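Cysteine protease (Xylella fastidiosa, PDB 3OIS) probably acts as a papain-family cysteine protease that hydrolyses peptide bonds, and binds the nucleotide uridine diphosphate. Local coordinates at residues 206-211 against 267-272; 212-215 against 220-223; 225-230 against 277-282. All coordinates share one frame; numbering follows the deposited sequence. Where two conformers were deposited one is given.

Interaction 1. Residues 206-211 against 267-272; sequences FGFSVY and FWMPYE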
ATOM      1  N   PHE A 206       1.155   3.926  -3.421  1.00 12.82           N
ATOM      2  CA  PHE A 206       0.593   5.260  -3.254  1.00 11.24           C
ATOM      3  C   PHE A 206      -0.704   5.206  -2.541  1.00 11.41           C
ATOM      4  O   PHE A 206      -1.236   4.125  -2.285  1.00 11.40           O
ATOM      5  CB  PHE A 206       0.419   5.951  -4.607  1.00 11.58           C
ATOM      6  CG  PHE A 206      -0.700   5.390  -5.435  1.00 10.98           C
ATOM      7  CD1 PHE A 206      -0.520   4.141  -6.114  1.00 13.45           C
ATOM      8  CD2 PHE A 206      -1.908   6.042  -5.514  1.00 13.80           C
ATOM      9  CE1 PHE A 206      -1.605   3.631  -6.920  1.00 12.22           C
ATOM     10  CE2 PHE A 206      -3.007   5.562  -6.264  1.00 12.27           C
ATOM     11  CZ  PHE A 206      -2.852   4.358  -7.013  1.00 13.98           C
ATOM     12  N   GLY A 207      -1.180   6.390  -2.138  1.00 11.93           N
ATOM     13  CA  GLY A 207      -2.366   6.540  -1.309  1.00 11.75           C
ATOM     14  C   GLY A 207      -3.442   7.220  -2.139  1.00 11.61           C
ATOM     15  O   GLY A 207      -3.159   8.030  -3.053  1.00 10.95           O
ATOM     16  N   PHE A 208      -4.703   6.945  -1.905  1.00 12.17           N
ATOM     17  CA  PHE A 208      -5.692   7.701  -2.605  1.00 13.06           C
ATOM     18  C   PHE A 208      -7.009   7.810  -1.811  1.00 12.43           C
ATOM     19  O   PHE A 208      -7.295   6.978  -0.900  1.00 13.99           O
ATOM     20  CB  PHE A 208      -5.954   7.105  -4.019  1.00 14.56           C
ATOM     21  CG  PHE A 208      -6.519   5.698  -4.046  1.00 14.97           C
ATOM     22  CD1 PHE A 208      -5.694   4.547  -3.865  1.00 11.67           C
ATOM     23  CD2 PHE A 208      -7.886   5.504  -4.318  1.00 15.04           C
ATOM     24  CE1 PHE A 208      -6.254   3.239  -4.010  1.00 12.62           C
ATOM     25  CE2 PHE A 208      -8.435   4.203  -4.468  1.00 14.91           C
ATOM     26  CZ  PHE A 208      -7.628   3.078  -4.261  1.00 13.11           C
ATOM     27  N   SER A 209      -7.831   8.781  -2.178  1.00 13.24           N
ATOM     28  CA  SER A 209      -9.166   8.858  -1.551  1.00 12.76           C
ATOM     29  C   SER A 209     -10.107   7.941  -2.258  1.00 12.02           C
ATOM     30  O   SER A 209     -10.157   7.955  -3.509  1.00 14.56           O
ATOM     31  CB  SER A 209      -9.690  10.291  -1.626  1.00 11.28           C
ATOM     32  OG  SER A 209      -8.880  11.098  -0.763  1.00 17.58           O
ATOM     33  N   VAL A 210     -10.918   7.274  -1.466  1.00 11.80           N
ATOM     34  CA  VAL A 210     -11.927   6.303  -1.961  1.00 13.42           C
ATOM     35  C   VAL A 210     -13.326   6.880  -1.852  1.00 13.50           C
ATOM     36  O   VAL A 210     -13.649   7.464  -0.801  1.00 15.11           O
ATOM     37  CB  VAL A 210     -11.856   4.980  -1.162  1.00 14.79           C
ATOM     38  CG1 VAL A 210     -13.039   4.040  -1.526  1.00 15.90           C
ATOM     39  CG2 VAL A 210     -10.522   4.360  -1.354  1.00 17.77           C
ATOM     40  N   TYR A 211     -14.149   6.794  -2.938  1.00 13.63           N
ATOM     41  CA  TYR A 211     -15.501   7.404  -2.935  1.00 12.50           C
ATOM     42  C   TYR A 211     -16.554   6.300  -3.089  1.00 13.77           C
ATOM     43  O   TYR A 211     -16.241   5.174  -3.573  1.00 12.18           O
ATOM     44  CB  TYR A 211     -15.624   8.393  -4.109  1.00 13.24           C
ATOM     45  CG  TYR A 211     -14.867   9.661  -3.818  1.00 12.97           C
ATOM     46  CD1 TYR A 211     -15.573  10.803  -3.355  1.00 13.87           C
ATOM     47  CD2 TYR A 211     -13.489   9.719  -3.910  1.00 13.63           C
ATOM     48  CE1 TYR A 211     -14.907  11.958  -3.099  1.00 13.60           C
ATOM     49  CE2 TYR A 211     -12.820  10.887  -3.632  1.00 13.47           C
ATOM     50  CZ  TYR A 211     -13.542  12.002  -3.233  1.00 12.92           C
ATOM     51  OH  TYR A 211     -12.889  13.161  -2.886  1.00 14.63           O
ATOM     52  N   PHE A 267      -7.487  -4.114  -9.883  1.00 13.32           N
ATOM     53  CA  PHE A 267      -8.400  -3.105 -10.451  1.00 13.40           C
ATOM     54  C   PHE A 267      -7.665  -2.190 -11.408  1.00 12.06           C
ATOM     55  O   PHE A 267      -6.410  -2.226 -11.507  1.00 11.57           O
ATOM     56  CB  PHE A 267      -9.001  -2.259  -9.296  1.00 13.84           C
ATOM     57  CG  PHE A 267      -9.885  -3.042  -8.371  1.00 11.14           C
ATOM     58  CD1 PHE A 267      -9.372  -3.776  -7.275  1.00 11.71           C
ATOM     59  CD2 PHE A 267     -11.284  -2.986  -8.563  1.00  9.47           C
ATOM     60  CE1 PHE A 267     -10.283  -4.477  -6.372  1.00 13.29           C
ATOM     61  CE2 PHE A 267     -12.192  -3.633  -7.672  1.00 11.49           C
ATOM     62  CZ  PHE A 267     -11.696  -4.399  -6.586  1.00 13.42           C
ATOM     63  N   TRP A 268      -8.426  -1.384 -12.142  1.00 12.36           N
ATOM     64  CA  TRP A 268      -7.901  -0.390 -13.057  1.00 13.35           C
ATOM     65  C   TRP A 268      -8.307   0.974 -12.583  1.00 14.36           C
ATOM     66  O   TRP A 268      -9.521   1.211 -12.300  1.00 15.28           O
ATOM     67  CB  TRP A 268      -8.545  -0.546 -14.439  1.00 14.52           C
ATOM     68  CG  TRP A 268      -8.064  -1.743 -15.310  1.00 14.24           C
ATOM     69  CD1 TRP A 268      -8.859  -2.773 -15.790  1.00 18.51           C
ATOM     70  CD2 TRP A 268      -6.764  -1.924 -15.919  1.00 15.48           C
ATOM     71  NE1 TRP A 268      -8.121  -3.604 -16.621  1.00 19.55           N
ATOM     72  CE2 TRP A 268      -6.833  -3.131 -16.690  1.00 18.02           C
ATOM     73  CE3 TRP A 268      -5.536  -1.237 -15.828  1.00 15.50           C
ATOM     74  CZ2 TRP A 268      -5.729  -3.652 -17.351  1.00 18.42           C
ATOM     75  CZ3 TRP A 268      -4.460  -1.723 -16.568  1.00 17.43           C
ATOM     76  CH2 TRP A 268      -4.561  -2.941 -17.280  1.00 17.80           C
ATOM     77  N   MET A 269      -7.309   1.869 -12.475  1.00 13.66           N
ATOM     78  CA  MET A 269      -7.517   3.234 -12.019  1.00 12.95           C
ATOM     79  C   MET A 269      -7.268   4.195 -13.212  1.00 14.24           C
ATOM     80  O   MET A 269      -6.209   4.159 -13.760  1.00 13.22           O
ATOM     81  CB  MET A 269      -6.525   3.631 -10.893  1.00 12.85           C
ATOM     82  CG  MET A 269      -6.772   5.107 -10.458  1.00 11.89           C
ATOM     83  SD  MET A 269      -5.719   5.513  -8.977  1.00 13.73           S
ATOM     84  CE  MET A 269      -6.718   4.749  -7.670  1.00 14.97           C
ATOM     85  N   PRO A 270      -8.205   5.089 -13.541  1.00 16.44           N
ATOM     86  CA  PRO A 270      -8.013   5.986 -14.704  1.00 16.44           C
ATOM     87  C   PRO A 270      -6.789   6.900 -14.559  1.00 17.09           C
ATOM     88  O   PRO A 270      -6.460   7.321 -13.458  1.00 16.25           O
ATOM     89  CB  PRO A 270      -9.266   6.894 -14.701  1.00 19.41           C
ATOM     90  CG  PRO A 270     -10.259   6.212 -13.736  1.00 17.83           C
ATOM     91  CD  PRO A 270      -9.490   5.283 -12.847  1.00 17.30           C
ATOM     92  N   TYR A 271      -6.118   7.197 -15.668  1.00 16.88           N
ATOM     93  CA  TYR A 271      -5.075   8.202 -15.657  1.00 16.47           C
ATOM     94  C   TYR A 271      -5.459   9.505 -14.982  1.00 16.10           C
ATOM     95  O   TYR A 271      -4.654  10.085 -14.245  1.00 17.99           O
ATOM     96  CB  TYR A 271      -4.697   8.515 -17.128  1.00 15.20           C
ATOM     97  CG  TYR A 271      -3.868   7.418 -17.776  1.00 16.79           C
ATOM     98  CD1 TYR A 271      -3.650   6.167 -17.164  1.00 18.01           C
ATOM     99  CD2 TYR A 271      -3.336   7.592 -19.049  1.00 21.24           C
ATOM    100  CE1 TYR A 271      -2.891   5.176 -17.808  1.00 16.99           C
ATOM    101  CE2 TYR A 271      -2.575   6.553 -19.713  1.00 18.99           C
ATOM    102  CZ  TYR A 271      -2.366   5.361 -19.093  1.00 19.49           C
ATOM    103  OH  TYR A 271      -1.626   4.341 -19.712  1.00 17.01           O
ATOM    104  N   GLU A 272      -6.700   9.955 -15.206  1.00 17.52           N
ATOM    105  CA  GLU A 272      -7.160  11.255 -14.633  1.00 17.35           C
ATOM    106  C   GLU A 272      -7.373  11.151 -13.106  1.00 16.23           C
ATOM    107  O   GLU A 272      -7.442  12.185 -12.405  1.00 17.51           O
ATOM    108  CB  GLU A 272      -8.509  11.646 -15.280  1.00 19.73           C
ATOM    109  CG  GLU A 272      -8.546  11.833 -16.840  1.00 25.07           C
ATOM    110  CD  GLU A 272      -8.567  10.517 -17.711  1.00 35.19           C
ATOM    111  OE1 GLU A 272      -8.469  10.672 -18.974  1.00 36.47           O
ATOM    112  OE2 GLU A 272      -8.653   9.340 -17.184  1.00 28.49           O
TER
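Met269 reaches across from strand 266-270 to the rings of Phe206 and Phe208 on strand 204-211. From CB outward its chain is extended, with CG anti to the backbone N (chi1 179°) and the second torsion likewise straight, so CB and CG act as a spacer carrying the sulfur away from the strand. SD is the first atom to touch the other segment: it lies 3.7 Å from Phe206 CZ and 3.8 Å from Phe206 CE2. The approach is made at the ring edge, with the sulfur 4.9 Å from the Phe206 centroid, and it is a Met-aromatic contact. Next the chain bends (chi3 -80°), turning the terminal methyl onto Phe208. Met269 CE stands 3.5 Å from the centroid of the Phe208 ring and only 8° off the normal, which makes it a well-centred CH-pi contact. All six ring carbons share it, with CD2 at 3.6 Å from Met269 CE. The same methyl also borders the Phe206 edge, in the plane of that ring. Behind the methyl, SD lies over the same Phe208 face at a greater height.

The two phenylalanines are separated by Gly207, so in an extended strand both CB atoms lean to the same side, toward Met269. The two strands are not neighbours in the antiparallel sheet, since strands 233-245 and 250-254 run between them. With the CA atoms of Phe208 and Met269 10.6 Å apart, the side chains meet across the inside of a curled sheet, consistent with the beta-barrel-like domain of the papain fold. All three touching residues are buried. Phe206 and Met269 also pack on Ile274 of helix 271-274, and the nearly parallel ring of Phe283 meets Phe206.

Interaction 2. Residues 212-215 against 220-223; sequences NSWV and LPVR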
ATOM      1  N   ASN A 212     -17.795   6.635  -2.688  1.00 13.18           N
ATOM      2  CA  ASN A 212     -18.873   5.625  -2.735  1.00 13.67           C
ATOM      3  C   ASN A 212     -19.175   5.207  -4.210  1.00 15.22           C
ATOM      4  O   ASN A 212     -19.813   4.172  -4.447  1.00 15.17           O
ATOM      5  CB  ASN A 212     -20.143   6.204  -2.121  1.00 15.39           C
ATOM      6  CG  ASN A 212     -20.777   7.238  -3.023  1.00 18.12           C
ATOM      7  OD1 ASN A 212     -20.113   8.141  -3.516  1.00 17.93           O
ATOM      8  ND2 ASN A 212     -22.071   7.067  -3.324  1.00 29.00           N
ATOM      9  N   SER A 213     -18.701   5.975  -5.185  1.00 15.94           N
ATOM     10  CA  SER A 213     -18.977   5.581  -6.602  1.00 16.84           C
ATOM     11  C   SER A 213     -18.217   4.296  -6.997  1.00 16.74           C
ATOM     12  O   SER A 213     -18.542   3.607  -8.016  1.00 18.40           O
ATOM     13  CB  SER A 213     -18.628   6.704  -7.530  1.00 13.63           C
ATOM     14  OG  SER A 213     -17.386   7.328  -7.265  1.00 15.72           O
ATOM     15  N   TRP A 214     -17.151   3.987  -6.250  1.00 15.29           N
ATOM     16  CA  TRP A 214     -16.453   2.682  -6.442  1.00 15.17           C
ATOM     17  C   TRP A 214     -16.931   1.621  -5.399  1.00 16.32           C
ATOM     18  O   TRP A 214     -17.294   0.490  -5.766  1.00 13.89           O
ATOM     19  CB  TRP A 214     -14.916   2.923  -6.336  1.00 15.19           C
ATOM     20  CG  TRP A 214     -14.087   1.682  -6.562  1.00 16.29           C
ATOM     21  CD1 TRP A 214     -14.372   0.627  -7.436  1.00 15.32           C
ATOM     22  CD2 TRP A 214     -12.892   1.346  -5.885  1.00 12.51           C
ATOM     23  NE1 TRP A 214     -13.357  -0.325  -7.355  1.00 14.81           N
ATOM     24  CE2 TRP A 214     -12.418   0.105  -6.427  1.00 14.92           C
ATOM     25  CE3 TRP A 214     -12.092   2.005  -4.921  1.00 11.99           C
ATOM     26  CZ2 TRP A 214     -11.232  -0.500  -5.963  1.00 13.52           C
ATOM     27  CZ3 TRP A 214     -10.946   1.459  -4.519  1.00 10.81           C
ATOM     28  CH2 TRP A 214     -10.491   0.189  -4.990  1.00 13.19           C
ATOM     29  N   VAL A 215     -16.975   1.989  -4.095  1.00 14.20           N
ATOM     30  CA  VAL A 215     -17.155   1.004  -3.052  1.00 12.95           C
ATOM     31  C   VAL A 215     -18.556   0.891  -2.543  1.00 14.39           C
ATOM     32  O   VAL A 215     -18.822   0.038  -1.716  1.00 15.80           O
ATOM     33  CB  VAL A 215     -16.222   1.257  -1.800  1.00 12.70           C
ATOM     34  CG1 VAL A 215     -14.771   1.184  -2.207  1.00 15.28           C
ATOM     35  CG2 VAL A 215     -16.495   2.617  -1.151  1.00 12.78           C
ATOM     36  N   LEU A 220     -18.083  -2.271  -6.348  1.00 14.13           N
ATOM     37  CA  LEU A 220     -16.652  -2.592  -6.700  1.00 14.49           C
ATOM     38  C   LEU A 220     -16.407  -2.942  -8.214  1.00 14.67           C
ATOM     39  O   LEU A 220     -15.749  -3.954  -8.526  1.00 18.25           O
ATOM     40  CB  LEU A 220     -16.069  -3.658  -5.759  1.00 14.57           C
ATOM     41  CG  LEU A 220     -15.998  -3.118  -4.324  1.00 13.45           C
ATOM     42  CD1 LEU A 220     -15.676  -4.278  -3.428  1.00 17.76           C
ATOM     43  CD2 LEU A 220     -14.966  -2.035  -4.293  1.00 15.14           C
ATOM     44  N   PRO A 221     -16.791  -2.047  -9.118  1.00 14.33           N
ATOM     45  CA  PRO A 221     -16.390  -2.360 -10.511  1.00 14.43           C
ATOM     46  C   PRO A 221     -14.895  -2.468 -10.696  1.00 15.46           C
ATOM     47  O   PRO A 221     -14.091  -1.844  -9.970  1.00 13.66           O
ATOM     48  CB  PRO A 221     -16.974  -1.180 -11.324  1.00 15.42           C
ATOM     49  CG  PRO A 221     -16.999   0.020 -10.233  1.00 13.48           C
ATOM     50  CD  PRO A 221     -17.498  -0.750  -9.028  1.00 14.73           C
ATOM     51  N   VAL A 222     -14.492  -3.262 -11.696  1.00 15.92           N
ATOM     52  CA  VAL A 222     -13.048  -3.458 -11.943  1.00 15.94           C
ATOM     53  C   VAL A 222     -12.411  -2.112 -12.316  1.00 16.00           C
ATOM     54  O   VAL A 222     -11.285  -1.785 -11.811  1.00 15.06           O
ATOM     55  CB  VAL A 222     -12.774  -4.500 -13.067  1.00 14.82           C
ATOM     56  CG1 VAL A 222     -11.292  -4.578 -13.304  1.00 15.97           C
ATOM     57  CG2 VAL A 222     -13.315  -5.821 -12.654  1.00 17.54           C
ATOM     58  N   ARG A 223     -13.084  -1.343 -13.160  1.00 16.18           N
ATOM     59  CA  ARG A 223     -12.653   0.002 -13.414  1.00 14.71           C
ATOM     60  C   ARG A 223     -13.189   1.003 -12.379  1.00 15.79           C
ATOM     61  O   ARG A 223     -14.366   1.141 -12.195  1.00 16.40           O
ATOM     62  CB  ARG A 223     -13.070   0.469 -14.863  1.00 14.96           C
ATOM     63  CG  ARG A 223     -12.466  -0.424 -15.957  1.00 17.09           C
ATOM     64  CD  ARG A 223     -12.731   0.157 -17.339  1.00 24.98           C
ATOM     65  NE  ARG A 223     -12.223  -0.851 -18.269  1.00 32.42           N
ATOM     66  CZ  ARG A 223     -12.039  -0.675 -19.573  1.00 35.50           C
ATOM     67  NH1 ARG A 223     -11.600  -1.697 -20.304  1.00 38.94           N
ATOM     68  NH2 ARG A 223     -12.242   0.512 -20.116  1.00 31.38           N
TER
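Two first torsions set up the meeting of Trp214 with Leu220. The indole CG of Trp214 sits opposite the backbone N (chi1 -178°), swinging the ring back over the chain that follows, while Leu220 CG lies opposite its own carbonyl carbon (chi1 -65°) and directs CD2 at that ring. Leu220 CD2 comes over one face, 4.0 Å from the centroid of the five-membered ring and close to its normal, a CH-pi contact. Val215 CG1 covers the same face toward the rim and lies 3.8 Å from Leu220 CD2, so the two methyls form one apolar patch on the indole.

Pro221 takes the edge instead. Its carbonyl oxygen lies near the ring plane and accepts a weak hydrogen bond from Trp214 NE1 at 3.1 Å, with the N-H bent to 134°. On the pyrrolidine side, Pro221 CD packs 3.8 Å from Trp214 CD1. Both contacts border the same edge of the indole. The backbone closes the loop as well: Leu220 N donates to Trp214 O at 2.9 Å, arriving nearly along the C=O axis although its N-H is bent. Ser219 OG adds a weak second bond to that oxygen. The result is a short chain reversal in which the end of a one-turn helix is tied to the residues six and seven positions after Trp214.

Around this turn, Ser213 OG is hydrogen-bonded to Asp231 in the loop before strand 233-245. Trp214 meets Phe267 edge-to-face and also packs on Asn255 and Trp257 of an Asn-Ser-Trp sequence familiar from papain-family enzymes. Val222 pairs through its backbone with Trp268, so the Trp214 ring and the loop after the helix lie against strand 266-270, while Val215 rests on strand 233-245.

Interaction 3. Residues 225-230 against 277-282; sequences PLPTKN and TQLADD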
ATOM      1  N   PRO A 225     -14.458   4.342 -11.112  1.00 15.52           N
ATOM      2  CA  PRO A 225     -15.018   5.551 -11.780  1.00 17.00           C
ATOM      3  C   PRO A 225     -14.301   6.727 -11.271  1.00 17.72           C
ATOM      4  O   PRO A 225     -13.957   6.772 -10.071  1.00 18.44           O
ATOM      5  CB  PRO A 225     -16.463   5.602 -11.239  1.00 17.04           C
ATOM      6  CG  PRO A 225     -16.754   4.226 -10.780  1.00 18.63           C
ATOM      7  CD  PRO A 225     -15.494   3.561 -10.394  1.00 14.97           C
ATOM      8  N   LEU A 226     -14.118   7.714 -12.135  1.00 19.65           N
ATOM      9  CA  LEU A 226     -13.686   9.048 -11.722  1.00 18.81           C
ATOM     10  C   LEU A 226     -14.725   9.714 -10.821  1.00 17.27           C
ATOM     11  O   LEU A 226     -15.940   9.750 -11.144  1.00 17.41           O
ATOM     12  CB  LEU A 226     -13.488   9.875 -12.956  1.00 18.88           C
ATOM     13  CG  LEU A 226     -12.630  11.078 -12.772  1.00 21.60           C
ATOM     14  CD1 LEU A 226     -11.210  10.657 -12.335  1.00 23.52           C
ATOM     15  CD2 LEU A 226     -12.547  11.851 -14.142  1.00 22.64           C
ATOM     16  N   PRO A 227     -14.296  10.194  -9.633  1.00 17.84           N
ATOM     17  CA  PRO A 227     -15.285  10.703  -8.685  1.00 18.41           C
ATOM     18  C   PRO A 227     -15.824  12.030  -9.201  1.00 18.83           C
ATOM     19  O   PRO A 227     -15.138  12.757 -10.004  1.00 19.05           O
ATOM     20  CB  PRO A 227     -14.455  10.977  -7.379  1.00 17.34           C
ATOM     21  CG  PRO A 227     -13.277  10.015  -7.489  1.00 18.54           C
ATOM     22  CD  PRO A 227     -12.964  10.051  -9.024  1.00 18.85           C
ATOM     23  N   THR A 228     -17.048  12.315  -8.783  1.00 19.26           N
ATOM     24  CA  THR A 228     -17.674  13.619  -8.976  1.00 20.65           C
ATOM     25  C   THR A 228     -18.065  14.203  -7.636  1.00 20.82           C
ATOM     26  O   THR A 228     -18.097  13.514  -6.601  1.00 19.57           O
ATOM     27  CB  THR A 228     -18.968  13.516  -9.806  1.00 21.89           C
ATOM     28  OG1 THR A 228     -19.937  12.786  -9.033  1.00 20.61           O
ATOM     29  CG2 THR A 228     -18.647  12.780 -11.173  1.00 20.14           C
ATOM     30  N   LYS A 229     -18.405  15.486  -7.668  1.00 21.70           N
ATOM     31  CA  LYS A 229     -18.747  16.189  -6.429  1.00 22.57           C
ATOM     32  C   LYS A 229     -20.119  15.728  -5.849  1.00 23.02           C
ATOM     33  O   LYS A 229     -20.497  16.114  -4.732  1.00 24.92           O
ATOM     34  CB  LYS A 229     -18.712  17.725  -6.645  1.00 22.78           C
ATOM     35  CG  LYS A 229     -17.371  18.300  -6.803  1.00 24.97           C
ATOM     36  CD  LYS A 229     -17.406  19.825  -7.173  1.00 33.14           C
ATOM     37  CE  LYS A 229     -15.988  20.347  -7.235  1.00 36.27           C
ATOM     38  NZ  LYS A 229     -15.817  21.844  -7.377  1.00 39.10           N
ATOM     39  N   ASN A 230     -20.850  14.888  -6.577  1.00 21.67           N
ATOM     40  CA  ASN A 230     -22.017  14.236  -6.032  1.00 21.23           C
ATOM     41  C   ASN A 230     -21.720  12.978  -5.210  1.00 21.00           C
ATOM     42  O   ASN A 230     -22.631  12.425  -4.613  1.00 20.19           O
ATOM     43  CB  ASN A 230     -23.028  13.864  -7.142  1.00 23.10           C
ATOM     44  CG  ASN A 230     -23.377  15.074  -7.970  1.00 27.23           C
ATOM     45  OD1 ASN A 230     -23.824  16.088  -7.414  1.00 32.58           O
ATOM     46  ND2 ASN A 230     -22.987  15.061  -9.245  1.00 33.66           N
ATOM     47  N   THR A 277      -4.024  15.668  -7.932  1.00 18.04           N
ATOM     48  CA  THR A 277      -3.442  15.906  -6.619  1.00 19.41           C
ATOM     49  C   THR A 277      -4.473  15.915  -5.504  1.00 17.47           C
ATOM     50  O   THR A 277      -4.071  15.723  -4.334  1.00 18.44           O
ATOM     51  CB  THR A 277      -2.660  17.237  -6.572  1.00 21.75           C
ATOM     52  OG1 THR A 277      -3.548  18.294  -6.959  1.00 26.79           O
ATOM     53  CG2 THR A 277      -1.481  17.124  -7.456  1.00 21.06           C
ATOM     54  N   GLN A 278      -5.771  16.051  -5.840  1.00 17.25           N
ATOM     55  CA  GLN A 278      -6.879  16.014  -4.903  0.50 16.54           C
ATOM     56  C   GLN A 278      -7.453  14.598  -4.691  1.00 16.46           C
ATOM     57  O   GLN A 278      -8.383  14.375  -3.936  1.00 19.10           O
ATOM     58  CB  GLN A 278      -7.959  16.976  -5.406  0.50 15.94           C
ATOM     59  CG  GLN A 278      -8.359  18.023  -4.374  0.50 15.82           C
ATOM     60  CD  GLN A 278      -9.542  18.847  -4.836  0.50 16.75           C
ATOM     61  OE1 GLN A 278      -9.734  19.082  -6.032  0.50 15.87           O
ATOM     62  NE2 GLN A 278     -10.353  19.239  -3.910  0.50 14.95           N
ATOM     63  N   LEU A 279      -6.878  13.628  -5.401  1.00 15.52           N
ATOM     64  CA  LEU A 279      -7.378  12.249  -5.365  1.00 14.09           C
ATOM     65  C   LEU A 279      -6.318  11.240  -4.971  1.00 12.66           C
ATOM     66  O   LEU A 279      -6.655  10.221  -4.377  1.00 15.94           O
ATOM     67  CB  LEU A 279      -7.937  11.784  -6.738  1.00 12.80           C
ATOM     68  CG  LEU A 279      -9.256  12.449  -7.122  1.00 16.07           C
ATOM     69  CD1 LEU A 279      -9.647  12.062  -8.564  1.00 15.12           C
ATOM     70  CD2 LEU A 279     -10.362  12.033  -6.217  1.00 12.68           C
ATOM     71  N   ALA A 280      -5.062  11.484  -5.338  1.00 12.05           N
ATOM     72  CA  ALA A 280      -4.013  10.492  -5.003  1.00 11.81           C
ATOM     73  C   ALA A 280      -2.789  11.237  -4.538  1.00 11.93           C
ATOM     74  O   ALA A 280      -2.620  12.403  -4.906  1.00 13.58           O
ATOM     75  CB  ALA A 280      -3.744   9.599  -6.242  1.00 10.36           C
ATOM     76  N   ASP A 281      -1.906  10.636  -3.773  1.00 10.79           N
ATOM     77  CA  ASP A 281      -0.711  11.318  -3.356  1.00 12.05           C
ATOM     78  C   ASP A 281       0.257  10.250  -2.815  1.00 14.02           C
ATOM     79  O   ASP A 281      -0.071   9.072  -2.768  1.00 12.55           O
ATOM     80  CB  ASP A 281      -1.116  12.310  -2.278  1.00 13.45           C
ATOM     81  CG  ASP A 281      -0.037  13.310  -1.918  1.00 16.38           C
ATOM     82  OD1 ASP A 281      -0.352  14.056  -0.921  1.00 26.45           O
ATOM     83  OD2 ASP A 281       1.005  13.452  -2.584  1.00 15.24           O
ATOM     84  N   ASP A 282       1.460  10.645  -2.401  1.00 12.43           N
ATOM     85  CA  ASP A 282       2.382   9.816  -1.620  1.00 13.47           C
ATOM     86  C   ASP A 282       2.799   8.559  -2.396  1.00 12.33           C
ATOM     87  O   ASP A 282       2.669   7.429  -1.921  1.00 13.69           O
ATOM     88  CB  ASP A 282       1.867   9.515  -0.176  1.00 13.07           C
ATOM     89  CG  ASP A 282       1.650  10.816   0.619  1.00 14.94           C
ATOM     90  OD1 ASP A 282       2.490  11.752   0.438  1.00 14.13           O
ATOM     91  OD2 ASP A 282       0.548  10.974   1.233  1.00 13.54           O
TER
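Pro227 and Leu279 are the nearest backbone positions here, yet their CA atoms remain 8.7 Å apart and no hydrogen bond joins the segments, so side chains alone span the gap. Both point their CB atoms at the other segment, and the leucine methyls meet the CG-CD side of the pyrrolidine. Leu279 has CG opposite its carbonyl carbon (chi1 -71°), and its two methyls then abut neighbouring atoms of the proline ring: CD2 meets Pro227 CG at 3.8 Å and CD1 meets Pro227 CD at 3.9 Å. Two such contacts, running side by side, set the leucine end along the CG-CD bond. Leu226 adds a looser touch, its CD1 lying 4.3 Å from Leu279 CD1. The total is small, 95 Å² buried over both sides, as expected of a contact near the surface.

The patch is completed by aromatic neighbours. Tyr211 of strand 204-211 packs on both Pro227 and Leu279, and Tyr273 of helix 271-274 touches Leu226, Pro227 and Leu279. Further along the loop, Thr228 N bonds to Asp231 OD2.

Leu279 is also positioned by the sheet, since it shares a backbone hydrogen bond with Ser209 just before strand 280-287 begins. What results is plain apolar packing, away from the UDP pocket, in which a proline-containing loop leans on the entry to a strand of the antiparallel sheet of the papain-like fold.

In the fold
Going from the N terminus, strand 204-211 supplies the first half of interaction 1 and leads directly into helix 212-215. Interaction 2 closes at once, a tight local loop ending at residues 220-223, and lies wholly within the long span that interaction 1 closes at 267-272. Residues 225-230 then open interaction 3, which finishes at 277-282, so interactions 1 and 3 cross while 2 and 3 run in series. Further links bind them: Val210 packs on Val215 between interactions 1 and 2, and Gly207 N probably bonds to Asp281 O between 1 and 3. Together they tie strand 204-211 to strand 266-270, helix 271-274, the loop 220-230 and the start of strand 280-287.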